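Local atomic coordinates of beta-glucosidase (Chaetomella raphigera, PDB entry 6JXG), a protein that probably hydrolyses terminal, non-reducing beta-D-glucosyl residues with release of beta-D-glucose, as a secreted family 3 glycoside hydrolase of cellulose breakdown. Residues 157-161 with 201-205; 162-166 with 441-445; 169-173 with 547-551. All blocks are in the same frame, centred on the assembly; numbering follows the deposited sequence.

Interaction 1 (157-161 with 201-205); sequences FIGNE and YNKFN. With NAG (2-acetamido-2-deoxy-beta-D-glucopyranose), chain D.
N202 meets the backbone of I158 and G159 where two segments leave neighbouring parallel strands, 151-157 and 196-199, of the TIM-barrel-like N-terminal domain of a family 3 glycoside hydrolase. Its side chain points toward the 157-161 segment, with CG between the backbone N and the carbonyl carbon (chi1 53°), which brings ND2 up to the carbonyls of the facing segment. N202 ND2 gives one nearly straight hydrogen bond to I158 O (3.0 Å, 167°), the acceptor lying in the amide plane. A second, more bent bond runs from N202 ND2 to K203 O at 3.0 Å, approaching from above the carbonyl plane. Two carbonyls thus fix the rotation of this buried amide, and S200 OG bonds to its oxygen. N202 OD1 also packs on N160 CB at 3.1 Å; N160 is the centre of an inverse gamma turn. I158 and F204 lie side by side and point the same way, with I158 CG2 4.0 Å from F204 CD2. F178 and F214 also meet the F204 ring. N205 carries an N-linked glycan, whose acetamido carbonyl carbon, NAG C7, sits in the ring plane 3.8 Å from F204 CE1.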
ATOM      1  N   PHE A 157       5.568  11.774  -0.737  1.00 10.95           N
ATOM      2  CA  PHE A 157       6.861  11.947  -1.343  1.00 12.15           C
ATOM      3  C   PHE A 157       7.763  12.840  -0.422  1.00 11.19           C
ATOM      4  O   PHE A 157       7.517  14.037  -0.324  1.00 11.36           O
ATOM      5  CB  PHE A 157       6.712  12.656  -2.709  1.00 11.72           C
ATOM      6  CG  PHE A 157       8.033  12.782  -3.468  1.00 12.75           C
ATOM      7  CD1 PHE A 157       8.487  11.729  -4.205  1.00 13.97           C
ATOM      8  CD2 PHE A 157       8.832  13.965  -3.381  1.00 13.89           C
ATOM      9  CE1 PHE A 157       9.715  11.812  -4.927  1.00 14.94           C
ATOM     10  CE2 PHE A 157      10.045  14.058  -4.080  1.00 13.76           C
ATOM     11  CZ  PHE A 157      10.482  12.954  -4.835  1.00 14.95           C
ATOM     12  N   ILE A 158       8.794  12.319   0.241  1.00 12.14           N
ATOM     13  CA  ILE A 158       9.292  10.977   0.183  1.00 11.33           C
ATOM     14  C   ILE A 158      10.159  10.797   1.475  1.00 12.41           C
ATOM     15  O   ILE A 158      10.577  11.785   2.103  1.00 11.10           O
ATOM     16  CB  ILE A 158      10.157  10.775  -1.129  1.00 11.99           C
ATOM     17  CG1 ILE A 158      10.408   9.284  -1.390  1.00 11.91           C
ATOM     18  CG2 ILE A 158      11.441  11.614  -1.051  1.00 12.87           C
ATOM     19  CD1 ILE A 158      10.842   8.907  -2.804  1.00 12.27           C
ATOM     20  N   GLY A 159      10.515   9.557   1.805  1.00 12.78           N
ATOM     21  CA  GLY A 159      11.313   9.269   3.000  1.00 11.86           C
ATOM     22  C   GLY A 159      10.596   9.387   4.318  1.00 13.30           C
ATOM     23  O   GLY A 159      11.251   9.488   5.356  1.00 13.14           O
ATOM     24  N   ASN A 160       9.251   9.347   4.321  1.00 13.50           N
ATOM     25  CA  ASN A 160       8.466   9.360   5.593  1.00 12.21           C
ATOM     26  C   ASN A 160       8.258   7.919   6.029  1.00 12.50           C
ATOM     27  O   ASN A 160       7.184   7.347   5.933  1.00 12.83           O
ATOM     28  CB  ASN A 160       7.182  10.102   5.340  1.00 13.66           C
ATOM     29  CG  ASN A 160       6.247  10.141   6.515  1.00 13.53           C
ATOM     30  OD1 ASN A 160       6.673  10.048   7.699  1.00 16.54           O
ATOM     31  ND2 ASN A 160       4.987  10.327   6.213  1.00 13.55           N
ATOM     32  N   GLU A 161       9.356   7.307   6.450  1.00 12.28           N
ATOM     33  CA  GLU A 161       9.404   5.870   6.755  1.00 11.55           C
ATOM     34  C   GLU A 161       9.108   5.587   8.235  1.00 11.89           C
ATOM     35  O   GLU A 161       9.187   4.447   8.639  1.00 12.75           O
ATOM     36  CB  GLU A 161      10.726   5.275   6.262  1.00 11.52           C
ATOM     37  CG  GLU A 161      10.858   5.331   4.728  1.00 11.22           C
ATOM     38  CD  GLU A 161       9.937   4.311   4.031  1.00 11.46           C
ATOM     39  OE1 GLU A 161       9.635   3.263   4.703  1.00 10.08           O
ATOM     40  OE2 GLU A 161       9.542   4.564   2.819  1.00 10.68           O
ATOM     41  N   TYR A 201       5.664  15.201   5.330  1.00 11.54           N
ATOM     42  CA  TYR A 201       5.967  16.055   6.474  1.00 11.81           C
ATOM     43  C   TYR A 201       7.474  16.166   6.860  1.00 12.40           C
ATOM     44  O   TYR A 201       7.861  17.140   7.512  1.00 12.15           O
ATOM     45  CB  TYR A 201       5.277  15.528   7.721  1.00 12.42           C
ATOM     46  CG  TYR A 201       3.818  15.798   7.791  1.00 11.85           C
ATOM     47  CD1 TYR A 201       3.371  17.114   7.849  1.00 12.93           C
ATOM     48  CD2 TYR A 201       2.894  14.762   7.834  1.00 11.92           C
ATOM     49  CE1 TYR A 201       2.009  17.399   7.972  1.00 14.19           C
ATOM     50  CE2 TYR A 201       1.529  15.025   7.959  1.00 11.94           C
ATOM     51  CZ  TYR A 201       1.076  16.327   8.025  1.00 13.17           C
ATOM     52  OH  TYR A 201      -0.252  16.662   8.137  1.00 10.80           O
ATOM     53  N   ASN A 202       8.296  15.180   6.472  1.00 11.67           N
ATOM     54  CA  ASN A 202       9.623  15.097   7.016  1.00 11.97           C
ATOM     55  C   ASN A 202      10.556  15.971   6.205  1.00 11.73           C
ATOM     56  O   ASN A 202      10.224  16.384   5.099  1.00 10.49           O
ATOM     57  CB  ASN A 202      10.119  13.639   6.993  1.00 11.60           C
ATOM     58  CG  ASN A 202       9.974  13.031   5.572  1.00 12.57           C
ATOM     59  OD1 ASN A 202       8.875  12.709   5.125  1.00 11.38           O
ATOM     60  ND2 ASN A 202      11.073  12.974   4.847  1.00 12.72           N
ATOM     61  N   LYS A 203      11.746  16.254   6.758  1.00 12.16           N
ATOM     62  CA  LYS A 203      12.790  16.850   5.951  1.00 12.88           C
ATOM     63  C   LYS A 203      13.399  15.739   5.106  1.00 12.15           C
ATOM     64  O   LYS A 203      13.466  14.582   5.539  1.00 13.50           O
ATOM     65  CB  LYS A 203      13.890  17.553   6.793  1.00 13.39           C
ATOM     66  CG  LYS A 203      13.314  18.525   7.755  1.00 13.95           C
ATOM     67  CD  LYS A 203      14.326  19.182   8.645  1.00 16.23           C
ATOM     68  CE  LYS A 203      13.634  20.254   9.468  1.00 16.36           C
ATOM     69  NZ  LYS A 203      14.619  20.704  10.450  1.00 16.34           N
ATOM     70  N   PHE A 204      13.823  16.104   3.923  1.00 11.74           N
ATOM     71  CA  PHE A 204      14.692  15.277   3.097  1.00 13.68           C
ATOM     72  C   PHE A 204      16.035  16.025   2.880  1.00 13.34           C
ATOM     73  O   PHE A 204      16.050  17.124   2.372  1.00 13.93           O
ATOM     74  CB  PHE A 204      14.048  14.981   1.720  1.00 13.99           C
ATOM     75  CG  PHE A 204      14.861  14.050   0.893  1.00 16.22           C
ATOM     76  CD1 PHE A 204      15.863  14.527   0.080  1.00 18.45           C
ATOM     77  CD2 PHE A 204      14.665  12.691   0.984  1.00 18.55           C
ATOM     78  CE1 PHE A 204      16.651  13.669  -0.646  1.00 19.21           C
ATOM     79  CE2 PHE A 204      15.479  11.821   0.285  1.00 19.27           C
ATOM     80  CZ  PHE A 204      16.461  12.313  -0.515  1.00 19.90           C
ATOM     81  N   ASN A 205      17.156  15.392   3.199  1.00 15.07           N
ATOM     82  CA  ASN A 205      18.472  16.045   3.072  1.00 13.74           C
ATOM     83  C   ASN A 205      18.430  17.404   3.720  1.00 14.07           C
ATOM     84  O   ASN A 205      19.028  18.365   3.215  1.00 14.07           O
ATOM     85  CB  ASN A 205      18.941  16.125   1.621  1.00 15.50           C
ATOM     86  CG  ASN A 205      19.608  14.823   1.150  1.00 17.32           C
ATOM     87  OD1 ASN A 205      19.545  13.785   1.812  1.00 17.49           O
ATOM     88  ND2 ASN A 205      20.179  14.877  -0.006  1.00 18.42           N
TER
HETATM   89  C1  NAG D 803      20.879  13.788  -0.597  1.00 25.32           C
HETATM   90  C2  NAG D 803      20.924  14.042  -2.105  1.00 27.35           C
HETATM   91  C3  NAG D 803      21.926  13.052  -2.658  1.00 33.87           C
HETATM   92  C4  NAG D 803      23.241  13.338  -1.981  1.00 33.73           C
HETATM   93  C5  NAG D 803      22.982  12.755  -0.603  1.00 37.35           C
HETATM   94  C6  NAG D 803      24.291  12.546   0.125  1.00 40.00           C
HETATM   95  C7  NAG D 803      18.935  14.965  -3.353  1.00 31.84           C
HETATM   96  C8  NAG D 803      19.148  16.376  -2.974  1.00 29.44           C
HETATM   97  N2  NAG D 803      19.712  13.937  -2.916  1.00 28.73           N
HETATM   98  O3  NAG D 803      22.051  13.263  -4.027  1.00 34.20           O
HETATM   99  O4  NAG D 803      24.269  12.813  -2.728  1.00 37.28           O
HETATM  100  O5  NAG D 803      22.189  13.819  -0.045  1.00 29.18           O
HETATM  101  O6  NAG D 803      24.734  13.879   0.279  1.00 38.65           O
HETATM  102  O7  NAG D 803      17.917  14.770  -4.041  1.00 44.77           O

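Interaction 2 (162-166 with 441-445); sequences QETNR and GEGYI
E442 OE1 is gripped by two nitrogens of one guanidinium, R166 NH1 at 3.0 Å and R166 NH2 at 3.3 Å, in a salt-bridge network that joins the N-terminal and C-terminal domains of the family 3 fold. The grip is end-on and both bonds go to one oxygen at the guanidinium edge, near its plane; the two nitrogens reach it from opposite faces of the carboxylate plane. Guanidinium and carboxylate are turned 73° against each other, and the two side chains cross at about a right angle. R166 is extended from CG to NE, which carries its charge across to the 441-445 loop. The other oxygen, E442 OE2, is bonded to S385 OG. E163 supplies the third member of the network: its OE1 stands 3.3 Å from R166 NH1 but well out of the guanidinium plane, an attraction of charge without a directed N-H. E163 OE1 also accepts the N-H of G443 N on its anti lone pair at 2.6 Å, a short and nearly straight bond (164°). The chain of E163 bends at chi2 (-57°), bringing OE1 up to the G443 N-H. A type II beta turn from E163 to R166, closed by R166 N to E163 O, presents both residues toward the 441-445 loop. One water links the backbones, donating to E163 O at 2.7 Å and to G443 O at 2.9 Å.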
ATOM      1  N   GLN A 162       8.886   6.631   9.037  1.00 11.88           N
ATOM      2  CA  GLN A 162       8.403   6.455  10.431  1.00 12.81           C
ATOM      3  C   GLN A 162       7.532   7.616  10.855  1.00 12.21           C
ATOM      4  O   GLN A 162       7.692   8.736  10.380  1.00 11.34           O
ATOM      5  CB  GLN A 162       9.556   6.275  11.429  1.00 14.13           C
ATOM      6  CG  GLN A 162      10.484   7.516  11.498  1.00 14.83           C
ATOM      7  CD  GLN A 162      11.623   7.285  12.490  1.00 15.71           C
ATOM      8  OE1 GLN A 162      12.388   6.314  12.348  1.00 13.89           O
ATOM      9  NE2 GLN A 162      11.670   8.093  13.531  1.00 15.27           N
ATOM     10  N   GLU A 163       6.629   7.347  11.806  1.00 11.45           N
ATOM     11  CA  GLU A 163       5.725   8.360  12.331  1.00 12.04           C
ATOM     12  C   GLU A 163       6.369   9.194  13.459  1.00 11.52           C
ATOM     13  O   GLU A 163       6.087  10.381  13.620  1.00 11.07           O
ATOM     14  CB  GLU A 163       4.455   7.713  12.870  1.00 12.63           C
ATOM     15  CG  GLU A 163       3.632   7.128  11.735  1.00 12.80           C
ATOM     16  CD  GLU A 163       3.309   8.199  10.732  1.00 12.84           C
ATOM     17  OE1 GLU A 163       2.407   9.041  11.003  1.00 12.77           O
ATOM     18  OE2 GLU A 163       4.009   8.249   9.675  1.00 13.93           O
ATOM     19  N   THR A 164       7.259   8.550  14.202  1.00 12.11           N
ATOM     20  CA  THR A 164       8.018   9.216  15.246  1.00 12.74           C
ATOM     21  C   THR A 164       8.818  10.412  14.698  1.00 11.30           C
ATOM     22  O   THR A 164       9.691  10.299  13.780  1.00 13.12           O
ATOM     23  CB  THR A 164       8.930   8.219  15.974  1.00 14.15           C
ATOM     24  OG1 THR A 164       8.143   7.158  16.556  1.00 12.09           O
ATOM     25  CG2 THR A 164       9.713   8.947  17.134  1.00 15.92           C
ATOM     26  N   ASN A 165       8.491  11.590  15.219  1.00 11.19           N
ATOM     27  CA  ASN A 165       9.100  12.868  14.812  1.00 11.55           C
ATOM     28  C   ASN A 165       8.989  13.139  13.327  1.00 10.71           C
ATOM     29  O   ASN A 165       9.830  13.758  12.757  1.00  9.32           O
ATOM     30  CB  ASN A 165      10.623  12.937  15.167  1.00 11.17           C
ATOM     31  CG  ASN A 165      10.893  12.704  16.651  1.00 12.74           C
ATOM     32  OD1 ASN A 165      10.139  13.102  17.480  1.00 13.54           O
ATOM     33  ND2 ASN A 165      11.949  12.008  16.955  1.00 14.53           N
ATOM     34  N   ARG A 166       7.945  12.651  12.700  1.00 12.59           N
ATOM     35  CA  ARG A 166       7.825  12.776  11.298  1.00 12.20           C
ATOM     36  C   ARG A 166       7.831  14.199  10.799  1.00 13.35           C
ATOM     37  O   ARG A 166       8.163  14.381   9.643  1.00 14.74           O
ATOM     38  CB  ARG A 166       6.545  12.109  10.771  1.00 12.99           C
ATOM     39  CG  ARG A 166       5.258  12.800  11.247  1.00 13.41           C
ATOM     40  CD  ARG A 166       4.008  12.052  10.781  1.00 13.25           C
ATOM     41  NE  ARG A 166       2.837  12.731  11.282  1.00 14.13           N
ATOM     42  CZ  ARG A 166       1.635  12.654  10.717  1.00 14.93           C
ATOM     43  NH1 ARG A 166       1.484  11.938   9.640  1.00 14.54           N
ATOM     44  NH2 ARG A 166       0.606  13.320  11.230  1.00 14.59           N
ATOM     45  N   GLY A 441      -0.719   2.890  13.430  1.00 12.17           N
ATOM     46  CA  GLY A 441      -1.345   3.968  12.697  1.00 11.50           C
ATOM     47  C   GLY A 441      -0.520   5.214  12.573  1.00 11.42           C
ATOM     48  O   GLY A 441       0.683   5.254  12.884  1.00 11.37           O
ATOM     49  N   GLU A 442      -1.183   6.240  12.050  1.00 10.02           N
ATOM     50  CA  GLU A 442      -0.593   7.506  11.845  1.00  9.97           C
ATOM     51  C   GLU A 442      -0.215   8.192  13.176  1.00 10.36           C
ATOM     52  O   GLU A 442      -0.884   8.046  14.200  1.00 10.07           O
ATOM     53  CB  GLU A 442      -1.571   8.388  11.017  1.00  9.98           C
ATOM     54  CG  GLU A 442      -0.951   9.687  10.571  1.00 10.85           C
ATOM     55  CD  GLU A 442      -1.837  10.481   9.605  1.00 11.77           C
ATOM     56  OE1 GLU A 442      -1.457  11.635   9.293  1.00 14.09           O
ATOM     57  OE2 GLU A 442      -2.770   9.889   9.043  1.00 10.98           O
ATOM     58  N   GLY A 443       0.871   8.898  13.139  1.00 10.26           N
ATOM     59  CA  GLY A 443       1.426   9.470  14.371  1.00 12.39           C
ATOM     60  C   GLY A 443       0.769  10.727  14.945  1.00 14.01           C
ATOM     61  O   GLY A 443       1.476  11.557  15.473  1.00 14.34           O
ATOM     62  N   TYR A 444      -0.562  10.824  14.918  1.00 13.80           N
ATOM     63  CA  TYR A 444      -1.267  11.838  15.705  1.00 14.29           C
ATOM     64  C   TYR A 444      -2.141  11.212  16.735  1.00 16.16           C
ATOM     65  O   TYR A 444      -2.801  11.923  17.446  1.00 18.75           O
ATOM     66  CB  TYR A 444      -2.030  12.860  14.860  1.00 14.07           C
ATOM     67  CG  TYR A 444      -3.199  12.310  14.115  1.00 14.16           C
ATOM     68  CD1 TYR A 444      -4.453  12.357  14.653  1.00 13.86           C
ATOM     69  CD2 TYR A 444      -3.056  11.826  12.795  1.00 16.04           C
ATOM     70  CE1 TYR A 444      -5.584  11.831  13.977  1.00 13.90           C
ATOM     71  CE2 TYR A 444      -4.148  11.283  12.126  1.00 15.09           C
ATOM     72  CZ  TYR A 444      -5.405  11.284  12.741  1.00 15.29           C
ATOM     73  OH  TYR A 444      -6.461  10.762  12.044  1.00 15.35           O
ATOM     74  N   ILE A 445      -2.144   9.884  16.842  1.00 15.48           N
ATOM     75  CA  ILE A 445      -2.970   9.159  17.756  1.00 16.46           C
ATOM     76  C   ILE A 445      -2.062   8.172  18.520  1.00 16.93           C
ATOM     77  O   ILE A 445      -1.223   7.489  17.923  1.00 15.77           O
ATOM     78  CB  ILE A 445      -3.986   8.316  16.952  1.00 17.19           C
ATOM     79  CG1 ILE A 445      -4.973   9.219  16.181  1.00 15.45           C
ATOM     80  CG2 ILE A 445      -4.830   7.470  17.889  1.00 19.21           C
ATOM     81  CD1 ILE A 445      -5.945   8.479  15.287  1.00 15.77           C
TER
HETATM   82  O   HOH W   1       4.406  11.568  15.422  1.00 21.98           O

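Interaction 3 (169-173 with 547-551); sequences MSSNI and GDDNF
Backbone hydrogen bonds draw segments 169-173 and 547-551 together side by side in the same direction. D549 N bonds to S170 O at 2.8 Å and N172 N to D549 O at 2.9 Å, making a single parallel bridge between S171 and D549. Side-chain amides and carboxylates extend the pairing. S170 N bonds to D548 OD1 (3.0 Å) from above the carboxylate plane. With CG anti to the carbonyl carbon (chi1 -49°), the amide of N172 runs alongside that of N550, and N172 ND2 reaches N550 OD1 at 2.8 Å and 171°; the oxygen is in the donor's amide plane, whereas the donor stands above the carbonyl plane. D549 OD1 accepts a hydrogen bond from F551 N, an Asx turn, while D549 OD2 pairs with K116. Contacts of the F551 ring form the third kind: I173 CG1 lies over the centre of the ring at 3.7 Å, a CH-pi contact. S171 CB approaches obliquely, 3.5 Å from F551 CE1. K116 makes a cation-pi contact with the ring, and Y182 meets it edge-to-face. Through this bridge a loop of the C-terminal domain pairs with strand 170-171, an outer strand of a small mixed sheet in the N-terminal domain.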
ATOM      1  N   MET A 169      12.136  15.360  11.817  1.00 13.47           N
ATOM      2  CA  MET A 169      13.320  14.618  11.467  1.00 14.13           C
ATOM      3  C   MET A 169      13.660  14.731   9.982  1.00 14.32           C
ATOM      4  O   MET A 169      12.807  15.012   9.129  1.00 13.75           O
ATOM      5  CB  MET A 169      13.041  13.151  11.725  1.00 16.67           C
ATOM      6  CG  MET A 169      11.926  12.713  10.776  1.00 19.36           C
ATOM      7  SD  MET A 169      12.516  11.668   9.486  1.00 27.83           S
ATOM      8  CE  MET A 169      12.189  10.557  10.954  1.00 20.29           C
ATOM      9  N   SER A 170      14.918  14.462   9.654  1.00 13.35           N
ATOM     10  CA  SER A 170      15.349  14.388   8.250  1.00 13.12           C
ATOM     11  C   SER A 170      15.704  12.905   7.871  1.00 12.78           C
ATOM     12  O   SER A 170      16.332  12.141   8.635  1.00 13.35           O
ATOM     13  CB  SER A 170      16.526  15.314   8.026  1.00 13.84           C
ATOM     14  OG  SER A 170      16.944  15.247   6.669  1.00 13.09           O
ATOM     15  N   SER A 171      15.270  12.527   6.677  1.00 12.81           N
ATOM     16  CA  SER A 171      15.694  11.361   5.979  1.00 13.04           C
ATOM     17  C   SER A 171      16.702  11.831   4.938  1.00 13.57           C
ATOM     18  O   SER A 171      16.373  12.647   4.061  1.00 13.20           O
ATOM     19  CB  SER A 171      14.500  10.722   5.279  1.00 12.99           C
ATOM     20  OG  SER A 171      13.589  10.210   6.264  1.00 12.43           O
ATOM     21  N   ASN A 172      17.897  11.241   5.004  1.00 12.91           N
ATOM     22  CA  ASN A 172      18.989  11.587   4.155  1.00 12.38           C
ATOM     23  C   ASN A 172      19.390  10.292   3.429  1.00 13.61           C
ATOM     24  O   ASN A 172      19.960   9.362   4.006  1.00 13.52           O
ATOM     25  CB  ASN A 172      20.147  12.157   4.948  1.00 14.52           C
ATOM     26  CG  ASN A 172      19.743  13.222   5.903  1.00 15.05           C
ATOM     27  OD1 ASN A 172      18.838  14.011   5.624  1.00 17.04           O
ATOM     28  ND2 ASN A 172      20.405  13.252   7.086  1.00 14.60           N
ATOM     29  N   ILE A 173      19.046  10.235   2.155  1.00 14.14           N
ATOM     30  CA  ILE A 173      19.103   8.998   1.398  1.00 13.76           C
ATOM     31  C   ILE A 173      20.083   9.171   0.258  1.00 14.43           C
ATOM     32  O   ILE A 173      20.026  10.148  -0.504  1.00 12.84           O
ATOM     33  CB  ILE A 173      17.743   8.587   0.866  1.00 13.53           C
ATOM     34  CG1 ILE A 173      16.645   8.747   1.950  1.00 14.74           C
ATOM     35  CG2 ILE A 173      17.833   7.195   0.292  1.00 14.49           C
ATOM     36  CD1 ILE A 173      15.264   8.322   1.471  1.00 14.87           C
ATOM     37  N   GLY A 547      16.241  10.454  15.880  1.00 12.63           N
ATOM     38  CA  GLY A 547      16.716  11.737  15.336  1.00 12.42           C
ATOM     39  C   GLY A 547      16.616  11.678  13.801  1.00 14.14           C
ATOM     40  O   GLY A 547      15.550  11.292  13.256  1.00 13.83           O
ATOM     41  N   ASP A 548      17.680  11.978  13.108  1.00 12.86           N
ATOM     42  CA  ASP A 548      17.682  11.830  11.653  1.00 14.95           C
ATOM     43  C   ASP A 548      17.963  10.386  11.274  1.00 15.42           C
ATOM     44  O   ASP A 548      18.582   9.636  12.040  1.00 15.97           O
ATOM     45  CB  ASP A 548      18.800  12.696  11.009  1.00 14.15           C
ATOM     46  CG  ASP A 548      18.470  14.174  11.017  1.00 15.09           C
ATOM     47  OD1 ASP A 548      17.346  14.626  11.410  1.00 13.39           O
ATOM     48  OD2 ASP A 548      19.359  14.895  10.599  1.00 16.41           O
ATOM     49  N   ASP A 549      17.499  10.013  10.096  1.00 16.59           N
ATOM     50  CA  ASP A 549      17.778   8.699   9.538  1.00 15.29           C
ATOM     51  C   ASP A 549      18.671   8.882   8.310  1.00 15.38           C
ATOM     52  O   ASP A 549      18.278   9.495   7.338  1.00 12.66           O
ATOM     53  CB  ASP A 549      16.464   7.957   9.225  1.00 14.43           C
ATOM     54  CG  ASP A 549      16.677   6.477   8.846  1.00 15.06           C
ATOM     55  OD1 ASP A 549      17.827   6.034   8.631  1.00 13.82           O
ATOM     56  OD2 ASP A 549      15.651   5.717   8.730  1.00 13.42           O
ATOM     57  N   ASN A 550      19.902   8.355   8.368  1.00 14.88           N
ATOM     58  CA  ASN A 550      20.833   8.432   7.240  1.00 14.76           C
ATOM     59  C   ASN A 550      20.826   7.193   6.362  1.00 13.39           C
ATOM     60  O   ASN A 550      21.642   7.006   5.460  1.00 11.92           O
ATOM     61  CB  ASN A 550      22.240   8.783   7.724  1.00 17.69           C
ATOM     62  CG  ASN A 550      22.275  10.202   8.291  1.00 20.29           C
ATOM     63  OD1 ASN A 550      22.259  11.178   7.559  1.00 20.17           O
ATOM     64  ND2 ASN A 550      22.321  10.294   9.585  1.00 24.55           N
ATOM     65  N   PHE A 551      19.840   6.362   6.605  1.00 12.52           N
ATOM     66  CA  PHE A 551      19.582   5.238   5.742  1.00 13.38           C
ATOM     67  C   PHE A 551      20.885   4.430   5.456  1.00 13.03           C
ATOM     68  O   PHE A 551      21.202   4.168   4.318  1.00 15.86           O
ATOM     69  CB  PHE A 551      18.892   5.617   4.461  1.00 11.90           C
ATOM     70  CG  PHE A 551      17.421   6.018   4.630  1.00 12.84           C
ATOM     71  CD1 PHE A 551      17.052   7.123   5.415  1.00 13.93           C
ATOM     72  CD2 PHE A 551      16.414   5.336   4.007  1.00 12.60           C
ATOM     73  CE1 PHE A 551      15.722   7.501   5.550  1.00 12.63           C
ATOM     74  CE2 PHE A 551      15.096   5.732   4.138  1.00 12.64           C
ATOM     75  CZ  PHE A 551      14.752   6.769   4.951  1.00 11.73           C
TER
HETATM   76  O   HOH W   2      22.409   8.367   3.501  1.00 21.72           O

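Overall arrangement
From the N terminus, the chain leaves strand 151-157 and passes through the first segments of all three contacts in turn, 157-161, 162-166 and 169-173. Interaction 1 closes a loop of 39 residues within the N-terminal domain; interactions 2 and 3 close far longer ones, of 274 and 373 residues, by bringing back two loops of the C-terminal domain. The segments of each pair of contacts alternate, so all three cross and none nests. Interactions 1 and 3 share a small sheet through neighbouring strands 203-204 and 170-171 and lie about 8 Å apart between centres. R166 packs against Y201 and N202, joining interactions 1 and 2, while Q162 touches M169 between interactions 2 and 3.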